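Local atomic coordinates of uncharacterized protein (Legionella longbeachae NSW150, PDB entry 4JZA), a protein that probably dephosphorylates phosphoinositides as a phosphatidylinositol 3-phosphate phosphatase, and so may alter the lipids of the host cell that Legionella infects. Residues 599-604 with 636-641; 632-637 with 642-647. One frame throughout, in Å; residues are numbered along the deposited sequence.

Overall arrangement
Helix 628-637 takes part in both contacts, whose centres lie about 6 Å apart on the same side of the chain's centre. Contact 1 joins its C-terminal end to the end of helix 587-602, and contact 2 packs its last turns against helix 643-652, the next helix in the chain. The first is a surface contact of partly exposed side chains, where a selenomethionine crosses the stem of an arginine whose charge is met by acids. The second is mostly buried and rests on isoleucine and leucine, with an arginine along its border and a small serine where the backbones come nearest. Y600, near the end of helix 587-602, and R603, just past it, also bond to D647 of helix 643-652.

Contact 1 (599-604 with 636-641); sequences LYMSRH and KRLDSE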
loop_
_atom_site.group_PDB
_atom_site.type_symbol
_atom_site.label_atom_id
_atom_site.label_comp_id
_atom_site.label_asym_id
_atom_site.label_seq_id
_atom_site.Cartn_x
_atom_site.Cartn_y
_atom_site.Cartn_z
ATOM N N LEU A 599 20.664 5.409 19.283
ATOM C CA LEU A 599 19.519 4.560 19.027
ATOM C C LEU A 599 19.026 4.778 17.608
ATOM O O LEU A 599 18.831 3.825 16.879
ATOM C CB LEU A 599 18.419 4.793 20.053
ATOM C CG LEU A 599 18.731 4.242 21.470
ATOM C CD1 LEU A 599 17.573 4.534 22.383
ATOM C CD2 LEU A 599 18.968 2.754 21.526
ATOM N N TYR A 600 18.890 6.044 17.219
ATOM C CA TYR A 600 18.443 6.402 15.897
ATOM C C TYR A 600 19.387 5.790 14.894
ATOM O O TYR A 600 18.957 5.138 13.968
ATOM C CB TYR A 600 18.332 7.927 15.751
ATOM C CG TYR A 600 17.775 8.357 14.411
ATOM C CD1 TYR A 600 18.579 8.373 13.282
ATOM C CD2 TYR A 600 16.440 8.734 14.282
ATOM C CE1 TYR A 600 18.087 8.744 12.066
ATOM C CE2 TYR A 600 15.918 9.081 13.065
ATOM C CZ TYR A 600 16.752 9.087 11.959
ATOM O OH TYR A 600 16.242 9.431 10.730
HETATM N N MSE A 601 20.686 5.944 15.099
HETATM C CA MSE A 601 21.653 5.395 14.125
HETATM C C MSE A 601 21.829 3.892 14.144
HETATM O O MSE A 601 22.415 3.358 13.264
HETATM C CB MSE A 601 22.996 6.037 14.332
HETATM C CG MSE A 601 22.901 7.527 13.962
HETATM SE SE MSE A 601 24.540 8.558 14.331
HETATM C CE MSE A 601 25.746 7.476 13.221
ATOM N N SER A 602 21.339 3.185 15.148
ATOM C CA SER A 602 21.366 1.735 15.101
ATOM C C SER A 602 20.511 1.290 13.932
ATOM O O SER A 602 20.740 0.206 13.318
ATOM C CB SER A 602 20.835 1.133 16.397
ATOM O OG SER A 602 19.470 1.444 16.593
ATOM N N ARG A 603 19.509 2.136 13.659
ATOM C CA ARG A 603 18.593 1.954 12.532
ATOM C C ARG A 603 17.638 0.834 12.808
ATOM O O ARG A 603 17.017 0.321 11.900
ATOM C CB ARG A 603 19.320 1.658 11.218
ATOM C CG ARG A 603 20.238 2.773 10.744
ATOM C CD ARG A 603 20.494 2.698 9.250
ATOM N NE ARG A 603 20.180 4.017 8.771
ATOM C CZ ARG A 603 19.300 4.321 7.837
ATOM N NH1 ARG A 603 18.660 3.392 7.138
ATOM N NH2 ARG A 603 19.086 5.585 7.588
ATOM N N HIS A 604 17.530 0.429 14.056
ATOM C CA HIS A 604 16.564 -0.575 14.370
ATOM C C HIS A 604 15.140 -0.184 13.897
ATOM O O HIS A 604 14.476 -0.958 13.235
ATOM C CB HIS A 604 16.561 -0.797 15.851
ATOM C CG HIS A 604 15.444 -1.665 16.320
ATOM N ND1 HIS A 604 15.508 -3.036 16.259
ATOM C CD2 HIS A 604 14.243 -1.359 16.873
ATOM C CE1 HIS A 604 14.365 -3.544 16.690
ATOM N NE2 HIS A 604 13.583 -2.550 17.073
ATOM N N LYS A 636 26.207 15.265 11.889
ATOM C CA LYS A 636 27.635 15.466 11.963
ATOM C C LYS A 636 28.314 14.126 12.178
ATOM O O LYS A 636 29.316 13.825 11.557
ATOM C CB LYS A 636 27.983 16.534 13.019
ATOM C CG LYS A 636 27.501 17.939 12.571
ATOM C CD LYS A 636 27.853 19.097 13.507
ATOM C CE LYS A 636 27.212 18.970 14.891
ATOM N NZ LYS A 636 27.524 20.148 15.747
ATOM N N ARG A 637 27.743 13.261 12.982
ATOM C CA ARG A 637 28.318 11.925 13.087
ATOM C C ARG A 637 28.450 11.187 11.728
ATOM O O ARG A 637 29.406 10.403 11.514
ATOM C CB ARG A 637 27.474 11.089 14.042
ATOM C CG ARG A 637 27.728 11.361 15.512
ATOM C CD ARG A 637 26.807 10.460 16.294
ATOM N NE ARG A 637 26.739 10.676 17.728
ATOM C CZ ARG A 637 26.228 9.787 18.562
ATOM N NH1 ARG A 637 25.794 8.632 18.099
ATOM N NH2 ARG A 637 26.173 10.037 19.865
ATOM N N LEU A 638 27.482 11.415 10.835
ATOM C CA LEU A 638 27.493 10.824 9.502
ATOM C C LEU A 638 28.177 11.694 8.454
ATOM O O LEU A 638 28.299 11.279 7.317
ATOM C CB LEU A 638 26.053 10.553 9.062
ATOM C CG LEU A 638 25.311 9.470 9.848
ATOM C CD1 LEU A 638 23.836 9.504 9.528
ATOM C CD2 LEU A 638 25.863 8.116 9.502
ATOM N N ASP A 639 28.585 12.892 8.860
ATOM C CA ASP A 639 29.263 13.869 8.057
ATOM C C ASP A 639 28.440 14.349 6.873
ATOM O O ASP A 639 29.013 14.744 5.876
ATOM C CB ASP A 639 30.639 13.319 7.587
ATOM C CG ASP A 639 31.665 14.432 7.236
ATOM O OD1 ASP A 639 31.641 15.511 7.890
ATOM O OD2 ASP A 639 32.483 14.215 6.300
ATOM N N SER A 640 27.116 14.352 6.970
ATOM C CA SER A 640 26.292 14.673 5.817
ATOM C C SER A 640 25.149 15.539 6.266
ATOM O O SER A 640 24.487 15.175 7.233
ATOM C CB SER A 640 25.756 13.381 5.181
ATOM O OG SER A 640 25.068 13.634 3.941
ATOM N N GLU A 641 24.936 16.681 5.583
ATOM C CA GLU A 641 23.733 17.513 5.768
ATOM C C GLU A 641 22.506 16.806 5.276
ATOM O O GLU A 641 21.396 17.101 5.697
ATOM C CB GLU A 641 23.807 18.845 5.012
ATOM C CG GLU A 641 24.423 19.955 5.782
ATOM C CD GLU A 641 23.657 20.340 7.030
ATOM O OE1 GLU A 641 22.484 20.730 6.896
ATOM O OE2 GLU A 641 24.248 20.289 8.146
#
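The guanidinium of R637 is gripped through all three nitrogens while its stem lies against M601. NE pairs with E633 one turn back on its own helix, NH1 forms a salt bridge with D598, and NH2 donates to the carbonyl oxygen of S594, so helix 628-637 is tied to helix 587-602 and the group's rotation is fixed. Arginine suits the place because its long chain, extended from CG to NE, offers apolar methylenes before it ends in charge. M601, a selenomethionine here, runs obliquely across that chain, with SE of M601 3.6 Å from CD of R637 and 3.9 Å from its CB. A bend at its last torsion (chi3 58°) turns the methyl onto the next residue, where CE of M601 meets CD2 of L638 at 3.8 Å. That leucine directly follows the helix, which D639 closes in a Schellman motif, with positive phi and two bonds back into the last turn, one from D639 N to K636 O (2.9 Å). L638 also packs on P39 and on S643 of helix 643-652. On the helix of M601, L599 packs against helix 556-574; just past its end H604 bonds to T147 and D164 of two neighbouring strands in the large mixed sheet.

Contact 2 (632-637 with 642-647); sequences AEIRKR and RSLKDD
With chi1 at -67°, I634 carries CG1 beside its backbone N and CG2 opposite that nitrogen, which presents the CG2 methyl to L644. The leucine has its own CG beside the backbone N, and its two methyls part company: CD2 of L644 lies 3.9 Å from CG2 of I634, while CD1 is 4.1 Å from NE of R635. Each pair of side chains crosses at about a right angle. The axes of segments 632-637 and 643-647 make an angle of 99° and pass 10.2 Å apart. A short loop with near-perpendicular helices on its two sides makes this an alpha-alpha corner, and branched aliphatic residues suit its buried inner angle. Where the helices come nearest, the small S643 allows close approach, its OG 3.8 Å from CA of R635; that hydroxyl hydrogen-bonds to the carbonyl oxygen of S640, which satisfies it within the buried joint. R635 can border the leucine because its charged end is answered elsewhere, NE by E623 and NH2 by E628. The E623 carboxylate also pairs with K645 through its other oxygen, so one acid serves both basic side chains.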
loop_
_atom_site.group_PDB
_atom_site.type_symbol
_atom_site.label_atom_id
_atom_site.label_comp_id
_atom_site.label_asym_id
_atom_site.label_seq_id
_atom_site.Cartn_x
_atom_site.Cartn_y
_atom_site.Cartn_z
ATOM N N ALA A 632 21.273 17.591 14.500
ATOM C CA ALA A 632 22.635 18.066 14.194
ATOM C C ALA A 632 23.736 17.086 14.587
ATOM O O ALA A 632 24.693 16.903 13.878
ATOM C CB ALA A 632 22.884 19.414 14.862
ATOM N N GLU A 633 23.588 16.459 15.724
ATOM C CA GLU A 633 24.542 15.453 16.126
ATOM C C GLU A 633 24.557 14.266 15.161
ATOM O O GLU A 633 25.625 13.768 14.801
ATOM C CB GLU A 633 24.209 14.982 17.552
ATOM C CG GLU A 633 25.115 13.872 18.102
ATOM C CD GLU A 633 26.561 14.306 18.279
ATOM O OE1 GLU A 633 26.865 15.498 18.076
ATOM O OE2 GLU A 633 27.393 13.448 18.641
ATOM N N ILE A 634 23.370 13.806 14.734
ATOM C CA ILE A 634 23.297 12.691 13.784
ATOM C C ILE A 634 23.958 13.086 12.468
ATOM O O ILE A 634 24.774 12.316 11.905
ATOM C CB ILE A 634 21.871 12.278 13.492
ATOM C CG1 ILE A 634 21.249 11.682 14.755
ATOM C CG2 ILE A 634 21.849 11.240 12.368
ATOM C CD1 ILE A 634 19.730 11.713 14.786
ATOM N N ARG A 635 23.591 14.281 11.980
ATOM C CA ARG A 635 24.135 14.816 10.751
ATOM C C ARG A 635 25.641 14.857 10.769
ATOM O O ARG A 635 26.284 14.533 9.780
ATOM C CB ARG A 635 23.582 16.211 10.449
ATOM C CG ARG A 635 22.227 16.304 9.712
ATOM C CD ARG A 635 21.889 17.775 9.526
ATOM N NE ARG A 635 20.555 18.137 9.975
ATOM C CZ ARG A 635 20.283 19.063 10.893
ATOM N NH1 ARG A 635 21.246 19.710 11.502
ATOM N NH2 ARG A 635 19.019 19.333 11.234
ATOM N N LYS A 636 26.207 15.265 11.889
ATOM C CA LYS A 636 27.635 15.466 11.963
ATOM C C LYS A 636 28.314 14.126 12.178
ATOM O O LYS A 636 29.316 13.825 11.557
ATOM C CB LYS A 636 27.983 16.534 13.019
ATOM C CG LYS A 636 27.501 17.939 12.571
ATOM C CD LYS A 636 27.853 19.097 13.507
ATOM C CE LYS A 636 27.212 18.970 14.891
ATOM N NZ LYS A 636 27.524 20.148 15.747
ATOM N N ARG A 637 27.743 13.261 12.982
ATOM C CA ARG A 637 28.318 11.925 13.087
ATOM C C ARG A 637 28.450 11.187 11.728
ATOM O O ARG A 637 29.406 10.403 11.514
ATOM C CB ARG A 637 27.474 11.089 14.042
ATOM C CG ARG A 637 27.728 11.361 15.512
ATOM C CD ARG A 637 26.807 10.460 16.294
ATOM N NE ARG A 637 26.739 10.676 17.728
ATOM C CZ ARG A 637 26.228 9.787 18.562
ATOM N NH1 ARG A 637 25.794 8.632 18.099
ATOM N NH2 ARG A 637 26.173 10.037 19.865
ATOM N N ARG A 642 22.717 15.900 4.341
ATOM C CA ARG A 642 21.652 15.116 3.725
ATOM C C ARG A 642 21.124 13.931 4.536
ATOM O O ARG A 642 20.138 13.325 4.094
ATOM C CB ARG A 642 22.199 14.414 2.508
ATOM C CG ARG A 642 22.286 15.127 1.192
ATOM C CD ARG A 642 23.010 14.125 0.318
ATOM N NE ARG A 642 22.526 14.139 -1.051
ATOM C CZ ARG A 642 21.392 13.588 -1.470
ATOM N NH1 ARG A 642 20.585 12.975 -0.634
ATOM N NH2 ARG A 642 21.065 13.664 -2.738
ATOM N N SER A 643 21.773 13.529 5.638
ATOM C CA SER A 643 21.495 12.149 6.157
ATOM C C SER A 643 20.061 11.919 6.607
ATOM O O SER A 643 19.498 10.915 6.291
ATOM C CB SER A 643 22.486 11.684 7.197
ATOM O OG SER A 643 23.122 12.814 7.724
ATOM N N LEU A 644 19.448 12.898 7.233
ATOM C CA LEU A 644 18.035 12.802 7.604
ATOM C C LEU A 644 17.095 12.965 6.405
ATOM O O LEU A 644 15.992 12.460 6.435
ATOM C CB LEU A 644 17.681 13.790 8.747
ATOM C CG LEU A 644 18.682 13.604 9.919
ATOM C CD1 LEU A 644 18.595 14.710 10.953
ATOM C CD2 LEU A 644 18.575 12.229 10.566
ATOM N N LYS A 645 17.504 13.647 5.353
ATOM C CA LYS A 645 16.668 13.727 4.145
ATOM C C LYS A 645 16.707 12.413 3.330
ATOM O O LYS A 645 15.726 12.033 2.710
ATOM C CB LYS A 645 17.043 14.926 3.313
ATOM C CG LYS A 645 16.694 16.245 3.996
ATOM C CD LYS A 645 17.097 17.448 3.142
ATOM C CE LYS A 645 16.385 18.739 3.559
ATOM N NZ LYS A 645 17.084 19.351 4.723
ATOM N N ASP A 646 17.821 11.693 3.399
ATOM C CA ASP A 646 17.926 10.394 2.826
ATOM C C ASP A 646 17.030 9.440 3.566
ATOM O O ASP A 646 16.351 8.615 2.935
ATOM C CB ASP A 646 19.366 9.883 2.920
ATOM C CG ASP A 646 20.362 10.695 2.043
ATOM O OD1 ASP A 646 19.867 11.386 1.134
ATOM O OD2 ASP A 646 21.614 10.652 2.260
ATOM N N ASP A 647 17.013 9.518 4.902
ATOM C CA ASP A 647 16.076 8.703 5.663
ATOM C C ASP A 647 14.646 8.933 5.184
ATOM O O ASP A 647 13.904 7.982 5.016
ATOM C CB ASP A 647 16.205 8.946 7.177
ATOM C CG ASP A 647 17.497 8.323 7.754
ATOM O OD1 ASP A 647 18.106 7.609 6.949
ATOM O OD2 ASP A 647 17.921 8.562 8.930
#